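Local coordinates for fuculose-1-phosphate aldolase (Glaciozyma antarctica, PDB 4XXF), which is a zinc-binding member of the class II aldolase and adducin family, in the AraD-like clan, assembled from four copies of the chain, at residues 176-179 against 180-183; 194-197 against 198-201; 200-203 against 204-208. All coordinates share one frame; numbering follows the deposited sequence.

Contact 1 of 3, residues 176-179 against 180-183; sequences IILQ and NHGL. With ZN (zinc ion), chain B.
L178 and H181 run together, leucine beside imidazole. CD1 of L178 is 3.7 Å from ND1 of H181 and meets the imidazole obliquely. CG of H181 is anti to the backbone N (chi1 -174°), and this lays the ring alongside the leucine. Its far nitrogen, H181 NE2, binds the zinc ion at 2.1 Å. H117, H119 and three waters complete the metal site; one of these waters lies at the edge of the H181 ring, in its plane. The backbone here is the end of the hairpin of strands 175-178 and 182-187, with its turn. Two residues, H181 and G182, stand opposite the single L178, a classic beta bulge. L178 N bonds G182 O at 2.8 Å, and G182 N returns to L178 O at 3.0 Å. A weak bond from H181 N reaches the same L178 oxygen; H181 N also bonds S127 OG. At the turn, Q179 NE2 donates to N180 OD1 at 3.1 Å. The acceptor is in the amide plane of Q179, but the donor is tilted 32° from the carbonyl plane of N180; the two amide planes stand 85° apart. N180 ND2 is held by T136 O and I217 O of the second subunit. On the face of the sheet away from L178, I177 CG1 packs 4.0 Å from L183 CD2.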
loop_
_atom_site.group_PDB
_atom_site.type_symbol
_atom_site.label_atom_id
_atom_site.label_comp_id
_atom_site.label_asym_id
_atom_site.label_seq_id
_atom_site.Cartn_x
_atom_site.Cartn_y
_atom_site.Cartn_z
ATOM N N ILE A 176 16.812 -13.404 -13.961
ATOM C CA ILE A 176 18.040 -13.321 -13.194
ATOM C C ILE A 176 17.869 -12.295 -12.070
ATOM O O ILE A 176 17.255 -11.229 -12.235
ATOM C CB ILE A 176 19.264 -12.974 -14.100
ATOM C CG1 ILE A 176 20.565 -12.970 -13.289
ATOM C CG2 ILE A 176 19.057 -11.637 -14.829
ATOM C CD1 ILE A 176 21.827 -13.026 -14.152
ATOM N N ILE A 177 18.379 -12.661 -10.903
ATOM C CA ILE A 177 18.496 -11.743 -9.779
ATOM C C ILE A 177 19.898 -11.170 -9.823
ATOM O O ILE A 177 20.879 -11.905 -9.742
ATOM C CB ILE A 177 18.224 -12.451 -8.446
ATOM C CG1 ILE A 177 16.811 -13.043 -8.478
ATOM C CG2 ILE A 177 18.409 -11.496 -7.275
ATOM C CD1 ILE A 177 16.398 -13.754 -7.212
ATOM N N LEU A 178 19.973 -9.855 -10.013
ATOM C CA LEU A 178 21.238 -9.147 -10.113
ATOM C C LEU A 178 21.587 -8.582 -8.749
ATOM O O LEU A 178 20.920 -7.671 -8.269
ATOM C CB LEU A 178 21.139 -8.037 -11.155
ATOM C CG LEU A 178 20.674 -8.481 -12.544
ATOM C CD1 LEU A 178 20.277 -7.264 -13.373
ATOM C CD2 LEU A 178 21.760 -9.288 -13.248
ATOM N N GLN A 179 22.619 -9.129 -8.122
ATOM C CA GLN A 179 22.948 -8.730 -6.760
ATOM C C GLN A 179 23.161 -7.216 -6.659
ATOM O O GLN A 179 23.810 -6.604 -7.523
ATOM C CB GLN A 179 24.190 -9.474 -6.271
ATOM C CG GLN A 179 24.504 -9.262 -4.811
ATOM C CD GLN A 179 25.754 -9.995 -4.412
ATOM O OE1 GLN A 179 25.819 -11.222 -4.502
ATOM N NE2 GLN A 179 26.759 -9.255 -3.983
ATOM N N ASN A 180 22.574 -6.631 -5.614
ATOM C CA ASN A 180 22.673 -5.198 -5.337
ATOM C C ASN A 180 22.083 -4.336 -6.440
ATOM O O ASN A 180 22.521 -3.208 -6.640
ATOM C CB ASN A 180 24.127 -4.764 -5.119
ATOM C CG ASN A 180 24.846 -5.594 -4.068
ATOM O OD1 ASN A 180 25.836 -6.270 -4.375
ATOM N ND2 ASN A 180 24.372 -5.538 -2.828
ATOM N N HIS A 181 21.096 -4.853 -7.154
ATOM C CA HIS A 181 20.610 -4.163 -8.337
ATOM C C HIS A 181 19.112 -4.386 -8.472
ATOM O O HIS A 181 18.322 -3.445 -8.301
ATOM C CB HIS A 181 21.394 -4.647 -9.565
ATOM C CG HIS A 181 21.082 -3.914 -10.831
ATOM N ND1 HIS A 181 21.745 -4.171 -12.011
ATOM C CD2 HIS A 181 20.188 -2.934 -11.108
ATOM C CE1 HIS A 181 21.271 -3.386 -12.963
ATOM N NE2 HIS A 181 20.328 -2.620 -12.439
ATOM N N GLY A 182 18.715 -5.625 -8.738
ATOM C CA GLY A 182 17.304 -5.922 -8.897
ATOM C C GLY A 182 17.088 -7.064 -9.863
ATOM O O GLY A 182 17.933 -7.944 -9.995
ATOM N N LEU A 183 15.964 -7.015 -10.556
ATOM C CA LEU A 183 15.490 -8.133 -11.364
ATOM C C LEU A 183 15.526 -7.843 -12.851
ATOM O O LEU A 183 15.294 -6.716 -13.280
ATOM C CB LEU A 183 14.055 -8.482 -10.980
ATOM C CG LEU A 183 13.758 -8.664 -9.493
ATOM C CD1 LEU A 183 12.267 -8.918 -9.332
ATOM C CD2 LEU A 183 14.560 -9.806 -8.936
HETATM ZN ZN ZN B . 19.205 -1.310 -13.623
HETATM O O HOH W 1 20.718 0.038 -13.565
HETATM O O HOH W 2 18.314 0.237 -14.855
HETATM O O HOH W 3 20.308 -1.869 -15.433
#

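Contact 2 of 3, residues 194-197 against 198-201; sequences VAWF and IMLE
Helix 190-213 carries a Met-aromatic pair on this part of its surface, W196 with M199. Both side chains leave the helix in the same direction. M199 SD comes to the edge of the indole, near its plane. It is 5.3 Å from the centroid of the W196 six-membered ring and 75° off the ring normal. CG of M199 is anti to its carbonyl carbon (chi1 -65°). This brings CG of M199 to 3.2 Å from A195 O, one turn back. W196 NE1 bonds E234 OE2, and K174 makes a cation-pi contact with the indole. V194 and I198 meet one turn apart and cross obliquely, with V194 CG1 3.7 Å from I198 CD1. Four backbone bonds tie the turns together. I198 N reaches V194 O at 2.9 Å, and E201 N reaches F197 O at 2.9 Å. The buried carboxylate of E201 is gripped by S120 OG, G123 N and Y122 N. A195, W196, I198 and M199 meet helix 234-256, while V194 and F197 face the sheet. The i to i+4 backbone bonds from V194 to E201 are those of a regular alpha-helix, here laid between a beta-sheet and a second helix.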
loop_
_atom_site.group_PDB
_atom_site.type_symbol
_atom_site.label_atom_id
_atom_site.label_comp_id
_atom_site.label_asym_id
_atom_site.label_seq_id
_atom_site.Cartn_x
_atom_site.Cartn_y
_atom_site.Cartn_z
ATOM N N VAL A 194 6.655 -10.142 -18.916
ATOM C CA VAL A 194 5.930 -9.390 -17.904
ATOM C C VAL A 194 5.421 -10.304 -16.791
ATOM O O VAL A 194 5.578 -9.972 -15.611
ATOM C CB VAL A 194 4.771 -8.613 -18.544
ATOM C CG1 VAL A 194 3.826 -8.056 -17.488
ATOM C CG2 VAL A 194 5.307 -7.465 -19.377
ATOM N N ALA A 195 4.843 -11.455 -17.148
ATOM C CA ALA A 195 4.400 -12.404 -16.131
ATOM C C ALA A 195 5.554 -12.801 -15.235
ATOM O O ALA A 195 5.421 -12.817 -14.011
ATOM C CB ALA A 195 3.785 -13.659 -16.757
ATOM N N TRP A 196 6.701 -13.113 -15.830
ATOM C CA TRP A 196 7.828 -13.543 -15.009
ATOM C C TRP A 196 8.299 -12.426 -14.075
ATOM O O TRP A 196 8.663 -12.697 -12.930
ATOM C CB TRP A 196 8.992 -14.042 -15.865
ATOM C CG TRP A 196 8.645 -15.094 -16.882
ATOM C CD1 TRP A 196 9.178 -15.188 -18.142
ATOM C CD2 TRP A 196 7.742 -16.211 -16.743
ATOM N NE1 TRP A 196 8.654 -16.277 -18.794
ATOM C CE2 TRP A 196 7.763 -16.912 -17.965
ATOM C CE3 TRP A 196 6.910 -16.679 -15.716
ATOM C CZ2 TRP A 196 7.016 -18.069 -18.179
ATOM C CZ3 TRP A 196 6.159 -17.826 -15.935
ATOM C CH2 TRP A 196 6.210 -18.500 -17.161
ATOM N N PHE A 197 8.269 -11.177 -14.533
ATOM C CA PHE A 197 8.678 -10.077 -13.666
ATOM C C PHE A 197 7.697 -9.906 -12.505
ATOM O O PHE A 197 8.111 -9.780 -11.350
ATOM C CB PHE A 197 8.817 -8.763 -14.447
ATOM C CG PHE A 197 9.642 -7.741 -13.725
ATOM C CD1 PHE A 197 9.095 -6.993 -12.691
ATOM C CD2 PHE A 197 10.971 -7.547 -14.045
ATOM C CE1 PHE A 197 9.863 -6.077 -11.989
ATOM C CE2 PHE A 197 11.727 -6.610 -13.360
ATOM C CZ PHE A 197 11.172 -5.882 -12.330
ATOM N N ILE A 198 6.399 -9.889 -12.799
ATOM C CA ILE A 198 5.381 -9.769 -11.755
ATOM C C ILE A 198 5.522 -10.895 -10.731
ATOM O O ILE A 198 5.463 -10.669 -9.511
ATOM C CB ILE A 198 3.959 -9.789 -12.362
ATOM C CG1 ILE A 198 3.699 -8.497 -13.137
ATOM C CG2 ILE A 198 2.902 -9.949 -11.281
ATOM C CD1 ILE A 198 2.477 -8.587 -14.066
ATOM N N MET A 199 5.697 -12.119 -11.220
ATOM C CA MET A 199 5.780 -13.265 -10.324
ATOM C C MET A 199 7.063 -13.260 -9.514
ATOM O O MET A 199 7.060 -13.666 -8.348
ATOM C CB MET A 199 5.634 -14.571 -11.110
ATOM C CG MET A 199 4.246 -14.708 -11.735
ATOM S SD MET A 199 4.056 -16.229 -12.692
ATOM C CE MET A 199 3.864 -17.435 -11.376
ATOM N N LEU A 200 8.164 -12.816 -10.112
ATOM C CA LEU A 200 9.442 -12.809 -9.398
ATOM C C LEU A 200 9.458 -11.711 -8.339
ATOM O O LEU A 200 9.909 -11.947 -7.218
ATOM C CB LEU A 200 10.612 -12.640 -10.377
ATOM C CG LEU A 200 12.025 -12.755 -9.803
ATOM C CD1 LEU A 200 12.206 -14.079 -9.079
ATOM C CD2 LEU A 200 13.015 -12.625 -10.934
ATOM N N GLU A 201 8.947 -10.529 -8.675
ATOM C CA GLU A 201 8.836 -9.455 -7.692
ATOM C C GLU A 201 7.975 -9.897 -6.510
ATOM O O GLU A 201 8.334 -9.671 -5.349
ATOM C CB GLU A 201 8.266 -8.188 -8.339
ATOM C CG GLU A 201 7.958 -7.018 -7.369
ATOM C CD GLU A 201 9.173 -6.335 -6.771
ATOM O OE1 GLU A 201 10.323 -6.681 -7.134
ATOM O OE2 GLU A 201 8.950 -5.422 -5.947
#

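Contact 3 of 3, residues 200-203 against 204-208; sequences LEKQ and CQVQL
K202 bends at chi2 (57°) and chi3 (64°), while Q205 stays extended beyond CG; together these torsions bring the lysine nitrogen to the glutamine carbonyl. It is an i to i+3 side-chain bond along the alpha-helix 190-213. The two side chains extend together off the helix. K202 NZ bonds Q205 OE1 at 2.8 Å, tilted 30° from the carbonyl plane. K202 NZ has a second partner in T121 OG1 of the third subunit, so the pair lies at a subunit interface. V206 packs on A125 of that same subunit. Within the helix, the CG2 methyl of V206 sits 3.3 Å from K202 O. Q203 runs across V206, its amide against the valine branch, with Q203 NE2 3.7 Å from V206 CG1. Backbone bonds follow the usual i to i+4 pattern; one runs from C204 N to L200 O at 2.9 Å, another from Q207 N to Q203 O at 2.8 Å. Q203 OE1 accepts from T137 OG1, Q207 OE1 from A134 N, and Q207 NE2 donates to D211 OD2. One water joins Q203 to Q207. It accepts from Q203 NE2 at 2.8 Å and donates to Q207 OE1 at 2.7 Å.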
loop_
_atom_site.group_PDB
_atom_site.type_symbol
_atom_site.label_atom_id
_atom_site.label_comp_id
_atom_site.label_asym_id
_atom_site.label_seq_id
_atom_site.Cartn_x
_atom_site.Cartn_y
_atom_site.Cartn_z
ATOM N N LEU A 200 8.164 -12.816 -10.112
ATOM C CA LEU A 200 9.442 -12.809 -9.398
ATOM C C LEU A 200 9.458 -11.711 -8.339
ATOM O O LEU A 200 9.909 -11.947 -7.218
ATOM C CB LEU A 200 10.612 -12.640 -10.377
ATOM C CG LEU A 200 12.025 -12.755 -9.803
ATOM C CD1 LEU A 200 12.206 -14.079 -9.079
ATOM C CD2 LEU A 200 13.015 -12.625 -10.934
ATOM N N GLU A 201 8.947 -10.529 -8.675
ATOM C CA GLU A 201 8.836 -9.455 -7.692
ATOM C C GLU A 201 7.975 -9.897 -6.510
ATOM O O GLU A 201 8.334 -9.671 -5.349
ATOM C CB GLU A 201 8.266 -8.188 -8.339
ATOM C CG GLU A 201 7.958 -7.018 -7.369
ATOM C CD GLU A 201 9.173 -6.335 -6.771
ATOM O OE1 GLU A 201 10.323 -6.681 -7.134
ATOM O OE2 GLU A 201 8.950 -5.422 -5.947
ATOM N N LYS A 202 6.861 -10.564 -6.803
ATOM C CA LYS A 202 5.996 -11.065 -5.737
ATOM C C LYS A 202 6.704 -12.102 -4.874
ATOM O O LYS A 202 6.609 -12.047 -3.640
ATOM C CB LYS A 202 4.709 -11.655 -6.319
ATOM C CG LYS A 202 3.732 -12.201 -5.265
ATOM C CD LYS A 202 3.301 -11.175 -4.224
ATOM C CE LYS A 202 2.515 -10.021 -4.837
ATOM N NZ LYS A 202 2.079 -9.040 -3.799
ATOM N N GLN A 203 7.430 -13.046 -5.476
ATOM C CA GLN A 203 8.075 -14.047 -4.648
ATOM C C GLN A 203 9.220 -13.437 -3.829
ATOM O O GLN A 203 9.473 -13.886 -2.711
ATOM C CB GLN A 203 8.571 -15.226 -5.480
ATOM C CG GLN A 203 9.104 -16.367 -4.606
ATOM C CD GLN A 203 8.087 -16.932 -3.626
ATOM O OE1 GLN A 203 6.891 -16.963 -3.892
ATOM N NE2 GLN A 203 8.571 -17.398 -2.489
ATOM N N CYS A 204 9.902 -12.417 -4.354
ATOM C CA CYS A 204 10.894 -11.721 -3.536
ATOM C C CYS A 204 10.225 -11.071 -2.320
ATOM O O CYS A 204 10.751 -11.141 -1.213
ATOM C CB CYS A 204 11.627 -10.663 -4.356
ATOM S SG CYS A 204 12.804 -11.313 -5.549
ATOM N N GLN A 205 9.064 -10.454 -2.535
ATOM C CA GLN A 205 8.288 -9.882 -1.447
ATOM C C GLN A 205 7.930 -10.935 -0.408
ATOM O O GLN A 205 8.073 -10.715 0.801
ATOM C CB GLN A 205 7.021 -9.234 -2.000
ATOM C CG GLN A 205 6.177 -8.520 -0.943
ATOM C CD GLN A 205 4.870 -8.022 -1.504
ATOM O OE1 GLN A 205 4.542 -8.273 -2.670
ATOM N NE2 GLN A 205 4.115 -7.292 -0.686
ATOM N N VAL A 206 7.466 -12.082 -0.891
ATOM C CA VAL A 206 7.083 -13.198 -0.039
ATOM C C VAL A 206 8.280 -13.709 0.768
ATOM O O VAL A 206 8.165 -13.945 1.975
ATOM C CB VAL A 206 6.469 -14.335 -0.888
ATOM C CG1 VAL A 206 6.432 -15.632 -0.116
ATOM C CG2 VAL A 206 5.068 -13.933 -1.365
ATOM N N GLN A 207 9.432 -13.863 0.129
ATOM C CA GLN A 207 10.598 -14.361 0.845
ATOM C C GLN A 207 11.059 -13.367 1.916
ATOM O O GLN A 207 11.433 -13.784 3.010
ATOM C CB GLN A 207 11.760 -14.681 -0.105
ATOM C CG GLN A 207 12.992 -15.203 0.667
ATOM C CD GLN A 207 13.921 -16.088 -0.132
ATOM O OE1 GLN A 207 13.689 -16.390 -1.312
ATOM N NE2 GLN A 207 14.999 -16.501 0.514
ATOM N N LEU A 208 11.036 -12.068 1.611
ATOM C CA LEU A 208 11.419 -11.058 2.609
ATOM C C LEU A 208 10.481 -11.111 3.824
ATOM O O LEU A 208 10.924 -11.019 4.970
ATOM C CB LEU A 208 11.425 -9.653 1.990
ATOM C CG LEU A 208 12.529 -9.423 0.955
ATOM C CD1 LEU A 208 12.216 -8.211 0.088
ATOM C CD2 LEU A 208 13.894 -9.285 1.632
HETATM O O HOH W 4 11.347 -17.447 -2.024
#

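In the fold
Contact 1 is the hairpin beside the zinc ion; contacts 2 and 3 are overlapping stretches of the helix that follows it, and share L200 and E201. Their centres are about 10 Å apart, and each lies about 13 Å from the centre of contact 1. CD2 of L183 touches L200 CD2 at 3.8 Å and C204 SG at 4.1 Å, and L183 O is 3.6 Å from F197 CE2. The same L183 O accepts a bond from ND1 of the zinc ligand H117, so the strand packed on this helix probably also positions a metal ligand. The nearest F197 side-chain atom is about 9 Å from the zinc ion. Both helix contacts reach the third subunit.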